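Local atomic coordinates of hypothetical membrane protein (PDB entry 6JSA), a protein that binds heme through the C-terminal HtaA domain described here and probably passes it along the heme uptake machinery of Corynebacterium glutamicum. Residues 55-60 / 85-90; 96-101 / 108-113. All blocks are in the same frame, centred on the assembly; numbering follows the deposited sequence.

Interaction 1: 55-60 / 85-90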
loop_
_atom_site.group_PDB
_atom_site.type_symbol
_atom_site.label_atom_id
_atom_site.label_comp_id
_atom_site.label_asym_id
_atom_site.label_seq_id
_atom_site.Cartn_x
_atom_site.Cartn_y
_atom_site.Cartn_z
ATOM N N GLU A 55 15.745 -18.510 4.557
ATOM C CA GLU A 55 17.089 -18.567 5.117
ATOM C C GLU A 55 17.632 -17.171 5.390
ATOM O O GLU A 55 18.271 -16.938 6.421
ATOM C CB GLU A 55 18.022 -19.342 4.189
ATOM C CG GLU A 55 19.391 -19.566 4.808
ATOM C CD GLU A 55 20.325 -20.376 3.932
ATOM O OE1 GLU A 55 19.844 -21.002 2.970
ATOM O OE2 GLU A 55 21.546 -20.386 4.212
ATOM N N ASN A 56 17.352 -16.218 4.504
ATOM C CA ASN A 56 17.890 -14.871 4.636
ATOM C C ASN A 56 16.865 -13.839 5.085
ATOM O O ASN A 56 17.212 -12.657 5.219
ATOM C CB ASN A 56 18.554 -14.453 3.325
ATOM C CG ASN A 56 19.734 -15.330 2.988
ATOM O OD1 ASN A 56 20.650 -15.487 3.796
ATOM N ND2 ASN A 56 19.701 -15.944 1.811
ATOM N N LYS A 57 15.637 -14.262 5.364
ATOM C CA LYS A 57 14.542 -13.382 5.778
ATOM C C LYS A 57 14.357 -12.201 4.825
ATOM O O LYS A 57 14.333 -11.040 5.231
ATOM C CB LYS A 57 14.671 -12.929 7.239
ATOM C CG LYS A 57 13.324 -12.588 7.883
ATOM C CD LYS A 57 13.464 -12.099 9.322
ATOM C CE LYS A 57 12.087 -11.937 9.963
ATOM N NZ LYS A 57 12.118 -11.302 11.312
ATOM N N THR A 58 14.229 -12.510 3.534
ATOM C CA THR A 58 13.849 -11.528 2.530
ATOM C C THR A 58 12.641 -12.056 1.774
ATOM O O THR A 58 12.387 -13.262 1.733
ATOM C CB THR A 58 14.967 -11.241 1.520
ATOM O OG1 THR A 58 15.151 -12.378 0.666
ATOM C CG2 THR A 58 16.272 -10.906 2.235
ATOM N N GLY A 59 11.899 -11.152 1.158
ATOM C CA GLY A 59 10.739 -11.599 0.412
ATOM C C GLY A 59 10.093 -10.458 -0.334
ATOM O O GLY A 59 10.395 -9.278 -0.112
ATOM N N SER A 60 9.198 -10.843 -1.239
ATOM C CA SER A 60 8.299 -9.931 -1.930
ATOM C C SER A 60 6.950 -10.615 -2.028
ATOM O O SER A 60 6.864 -11.747 -2.513
ATOM C CB SER A 60 8.802 -9.608 -3.336
ATOM O OG SER A 60 9.615 -8.459 -3.316
ATOM N N ILE A 85 4.601 -5.806 -0.961
ATOM C CA ILE A 85 5.357 -5.723 0.280
ATOM C C ILE A 85 6.688 -6.421 0.049
ATOM O O ILE A 85 6.731 -7.631 -0.194
ATOM C CB ILE A 85 4.594 -6.388 1.435
ATOM C CG1 ILE A 85 3.265 -5.666 1.682
ATOM C CG2 ILE A 85 5.448 -6.403 2.685
ATOM C CD1 ILE A 85 2.344 -6.402 2.627
ATOM N N SER A 86 7.773 -5.664 0.114
ATOM C CA SER A 86 9.119 -6.196 -0.016
ATOM C C SER A 86 9.817 -6.031 1.324
ATOM O O SER A 86 9.673 -4.996 1.977
ATOM C CB SER A 86 9.868 -5.431 -1.107
ATOM O OG SER A 86 11.145 -5.977 -1.344
ATOM N N PHE A 87 10.550 -7.058 1.756
ATOM C CA PHE A 87 11.233 -6.970 3.036
ATOM C C PHE A 87 12.622 -7.581 2.954
ATOM O O PHE A 87 12.873 -8.516 2.194
ATOM C CB PHE A 87 10.428 -7.554 4.217
ATOM C CG PHE A 87 10.104 -9.025 4.093
ATOM C CD1 PHE A 87 8.922 -9.448 3.494
ATOM C CD2 PHE A 87 10.960 -9.986 4.623
ATOM C CE1 PHE A 87 8.621 -10.804 3.402
ATOM C CE2 PHE A 87 10.659 -11.334 4.532
ATOM C CZ PHE A 87 9.489 -11.741 3.925
ATOM N N ASN A 88 13.515 -7.009 3.748
ATOM C CA ASN A 88 14.876 -7.513 3.938
ATOM C C ASN A 88 15.115 -7.409 5.439
ATOM O O ASN A 88 15.307 -6.303 5.956
ATOM C CB ASN A 88 15.890 -6.666 3.176
ATOM C CG ASN A 88 15.765 -6.800 1.670
ATOM O OD1 ASN A 88 14.962 -6.116 1.036
ATOM N ND2 ASN A 88 16.585 -7.665 1.086
ATOM N N GLY A 89 15.089 -8.540 6.135
ATOM C CA GLY A 89 15.097 -8.379 7.572
ATOM C C GLY A 89 13.826 -7.675 8.008
ATOM O O GLY A 89 12.782 -7.764 7.358
ATOM N N ASN A 90 13.924 -6.920 9.099
ATOM C CA ASN A 90 12.772 -6.264 9.706
ATOM C C ASN A 90 12.478 -4.884 9.115
ATOM O O ASN A 90 11.747 -4.094 9.726
ATOM C CB ASN A 90 12.940 -6.211 11.226
ATOM C CG ASN A 90 12.955 -7.594 11.845
ATOM O OD1 ASN A 90 12.224 -8.487 11.409
ATOM N ND2 ASN A 90 13.797 -7.787 12.854
#
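Gly-59 and Phe-87 face each other as a hydrogen-bonded antiparallel pair: Gly-59 N gives to Phe-87 O at 3.0 Å, and Phe-87 N returns a bond to Gly-59 O at 2.9 Å. A third backbone bond, from Gly-89 N to Lys-57 O, carries the pairing past the end of the strand. Lys-57 and Thr-58 both face Asp-53 in a G1 beta bulge.

The aromatic contact sits on the Phe-87 side of the sheet. There chi1 (61°) puts CG between the backbone N and the carbonyl carbon, and chi2 (-91°) turns the ring face to the Gly-59 backbone. Gly-59 N is 3.5 Å above the ring plane over its centre, and Gly-59 CA makes a CH-pi contact 3.9 Å from the centroid. Lys-57 O meets the ring edge. On the opposite face of the sheet, that of Thr-58, Ser-60 and Ser-86, Ser-60 OG approaches Ser-86 OG but is hydrogen-bonded to Glu-84.

The polar side-chain contact lies beyond the strand ends, where the extended Lys-57 chain brings NZ to Asn-90 OD1 at 2.8 Å; NZ also bonds Leu-123 O.

The absence of a side chain at Gly-59 is what admits the ring: a beta carbon there would clash with Phe-87 CZ. Two neutral carbonyl oxygens accept from the ammonium group and would probably stabilise its charge without neutralising it.

Interaction 2: 96-101 / 108-113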
loop_
_atom_site.group_PDB
_atom_site.type_symbol
_atom_site.label_atom_id
_atom_site.label_comp_id
_atom_site.label_asym_id
_atom_site.label_seq_id
_atom_site.Cartn_x
_atom_site.Cartn_y
_atom_site.Cartn_z
ATOM N N ALA A 96 4.084 0.442 -5.237
ATOM C CA ALA A 96 2.826 0.431 -5.970
ATOM C C ALA A 96 2.992 1.246 -7.242
ATOM O O ALA A 96 3.929 2.038 -7.374
ATOM C CB ALA A 96 1.684 0.994 -5.125
ATOM N N ASP A 97 2.073 1.031 -8.183
ATOM C CA ASP A 97 1.927 1.889 -9.351
ATOM C C ASP A 97 0.988 3.028 -8.977
ATOM O O ASP A 97 -0.124 2.785 -8.496
ATOM C CB ASP A 97 1.295 1.116 -10.510
ATOM C CG ASP A 97 2.051 -0.152 -10.868
ATOM O OD1 ASP A 97 3.251 -0.254 -10.535
ATOM O OD2 ASP A 97 1.437 -1.045 -11.495
ATOM N N VAL A 98 1.430 4.270 -9.169
ATOM C CA VAL A 98 0.685 5.429 -8.680
ATOM C C VAL A 98 0.532 6.469 -9.780
ATOM O O VAL A 98 1.518 6.866 -10.408
ATOM C CB VAL A 98 1.357 6.066 -7.448
ATOM C CG1 VAL A 98 0.549 7.282 -6.961
ATOM C CG2 VAL A 98 1.515 5.040 -6.339
ATOM N N VAL A 99 -0.705 6.932 -9.979
ATOM C CA VAL A 99 -1.019 8.085 -10.821
ATOM C C VAL A 99 -1.839 9.045 -9.972
ATOM O O VAL A 99 -2.803 8.626 -9.325
ATOM C CB VAL A 99 -1.829 7.680 -12.070
ATOM C CG1 VAL A 99 -2.106 8.896 -12.945
ATOM C CG2 VAL A 99 -1.113 6.582 -12.842
ATOM N N SER A 100 -1.455 10.322 -9.941
ATOM C CA SER A 100 -2.183 11.250 -9.087
ATOM C C SER A 100 -2.159 12.641 -9.691
ATOM O O SER A 100 -1.263 12.988 -10.458
ATOM C CB SER A 100 -1.584 11.294 -7.682
ATOM O OG SER A 100 -2.502 11.824 -6.761
ATOM N N SER A 101 -3.145 13.448 -9.305
ATOM C CA SER A 101 -3.262 14.828 -9.758
ATOM C C SER A 101 -2.913 15.817 -8.652
ATOM O O SER A 101 -3.096 15.538 -7.465
ATOM C CB SER A 101 -4.682 15.110 -10.242
ATOM O OG SER A 101 -4.921 14.470 -11.481
ATOM N N THR A 108 0.111 13.182 -12.883
ATOM C CA THR A 108 1.454 12.653 -13.048
ATOM C C THR A 108 1.381 11.147 -12.875
ATOM O O THR A 108 0.802 10.659 -11.898
ATOM C CB THR A 108 2.404 13.250 -12.006
ATOM O OG1 THR A 108 2.466 14.672 -12.185
ATOM C CG2 THR A 108 3.796 12.655 -12.147
ATOM N N ASN A 109 1.945 10.415 -13.827
ATOM C CA ASN A 109 2.136 8.980 -13.673
ATOM C C ASN A 109 3.496 8.778 -13.017
ATOM O O ASN A 109 4.533 8.997 -13.650
ATOM C CB ASN A 109 2.071 8.289 -15.032
ATOM C CG ASN A 109 1.998 6.775 -14.909
ATOM O OD1 ASN A 109 2.294 6.210 -13.849
ATOM N ND2 ASN A 109 1.604 6.106 -15.996
ATOM N N TYR A 110 3.487 8.393 -11.739
ATOM C CA TYR A 110 4.722 8.133 -11.007
ATOM C C TYR A 110 5.319 6.782 -11.347
ATOM O O TYR A 110 6.436 6.483 -10.905
ATOM C CB TYR A 110 4.483 8.257 -9.493
ATOM C CG TYR A 110 4.134 9.668 -9.103
ATOM C CD1 TYR A 110 2.819 10.111 -9.127
ATOM C CD2 TYR A 110 5.132 10.576 -8.754
ATOM C CE1 TYR A 110 2.506 11.416 -8.804
ATOM C CE2 TYR A 110 4.831 11.880 -8.423
ATOM C CZ TYR A 110 3.515 12.297 -8.455
ATOM O OH TYR A 110 3.201 13.597 -8.141
ATOM N N GLY A 111 4.609 5.975 -12.131
ATOM C CA GLY A 111 5.064 4.647 -12.443
ATOM C C GLY A 111 5.031 3.758 -11.208
ATOM O O GLY A 111 4.317 4.002 -10.230
ATOM N N ARG A 112 5.845 2.713 -11.266
ATOM C CA ARG A 112 6.004 1.814 -10.137
ATOM C C ARG A 112 7.043 2.412 -9.200
ATOM O O ARG A 112 8.189 2.643 -9.603
ATOM C CB ARG A 112 6.430 0.431 -10.618
ATOM C CG ARG A 112 6.386 -0.597 -9.522
ATOM C CD ARG A 112 6.152 -2.000 -10.056
ATOM N NE ARG A 112 5.945 -2.927 -8.948
ATOM C CZ ARG A 112 4.788 -3.077 -8.308
ATOM N NH1 ARG A 112 3.721 -2.370 -8.673
ATOM N NH2 ARG A 112 4.694 -3.920 -7.293
ATOM N N THR A 113 6.643 2.686 -7.961
ATOM C CA THR A 113 7.454 3.511 -7.077
ATOM C C THR A 113 7.328 3.017 -5.643
ATOM O O THR A 113 6.319 2.423 -5.259
ATOM C CB THR A 113 7.011 4.981 -7.173
ATOM O OG1 THR A 113 7.928 5.810 -6.458
ATOM C CG2 THR A 113 5.603 5.175 -6.603
HETATM O O HOH W 1 0.541 14.378 -8.357
HETATM O O HOH W 2 0.578 15.907 -10.694
#
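Tyr-110 meets Val-98 with the edge of its ring, Val-98 O lying in the ring plane, while Thr-108 CG2 sits 3.7 Å above that plane, over the centre of one face. Water 1 is also at the edge and bonds Tyr-110 OH at 2.8 Å. Val-98 CG1 adds an apolar touch on CD1. The other flat pair is Arg-112 and Asp-97, whose guanidinium and carboxylate planes stand 80° apart. Asp-97 OD1 lies in the guanidinium plane, 2.9 Å from NH1, yet NH1 comes to it from above the carboxylate. The Arg-112 chain, extended from CG to NE, runs past the same oxygen, with CB and CG each at 3.3 Å. This salt bridge is anchored at both ends: Asp-97 OD2 takes a bond from Asn-82, and Arg-112 NH2 forms a second salt bridge with Glu-84.

At the two ends of the pairing, antiparallel backbone bonds join Ala-96 to Thr-113 and Ser-100 to Thr-108 in both directions. Between them, Tyr-110 N bonds Val-98 O at 2.8 Å. Asn-109 has CG anti to its backbone N (chi1 -169°); its OD1 accepts from Gly-111 N at 2.9 Å, closing an Asx turn just before the chain turns a corner at Arg-112. Gly-111 has a positive phi of 68° there, a conformation glycine adopts readily. Val-99 CG2 rests on the Asn-109 amide.

Helix 140-145 packs on the Val-98 and Tyr-110 side through Ala-145, whose O also accepts from Ser-100 OG; Ser-141 of that helix bonds Thr-113 OG1. Strand 76-88 pairs with the other edge of 96-101, and Ser-101 touches the heme.

Interaction 1 and interaction 2 follow one another along the chain, joined by the step from strand 76-88 to its antiparallel neighbour 91-101. Their centres are 24 Å apart and their nearest atoms about 7 Å, so they do not touch. Glu-84, just ahead of 85-90, links them: it bonds Ser-60 of interaction 1 and forms a salt bridge with Arg-112 of interaction 2. The heme belongs to the far end of interaction 2, where Ser-101 lines the pocket and the side chain of Ser-100 is about 4 Å from the ligand and about 9 Å from that of heme-binding Phe-149. Interaction 1 lies away from that site.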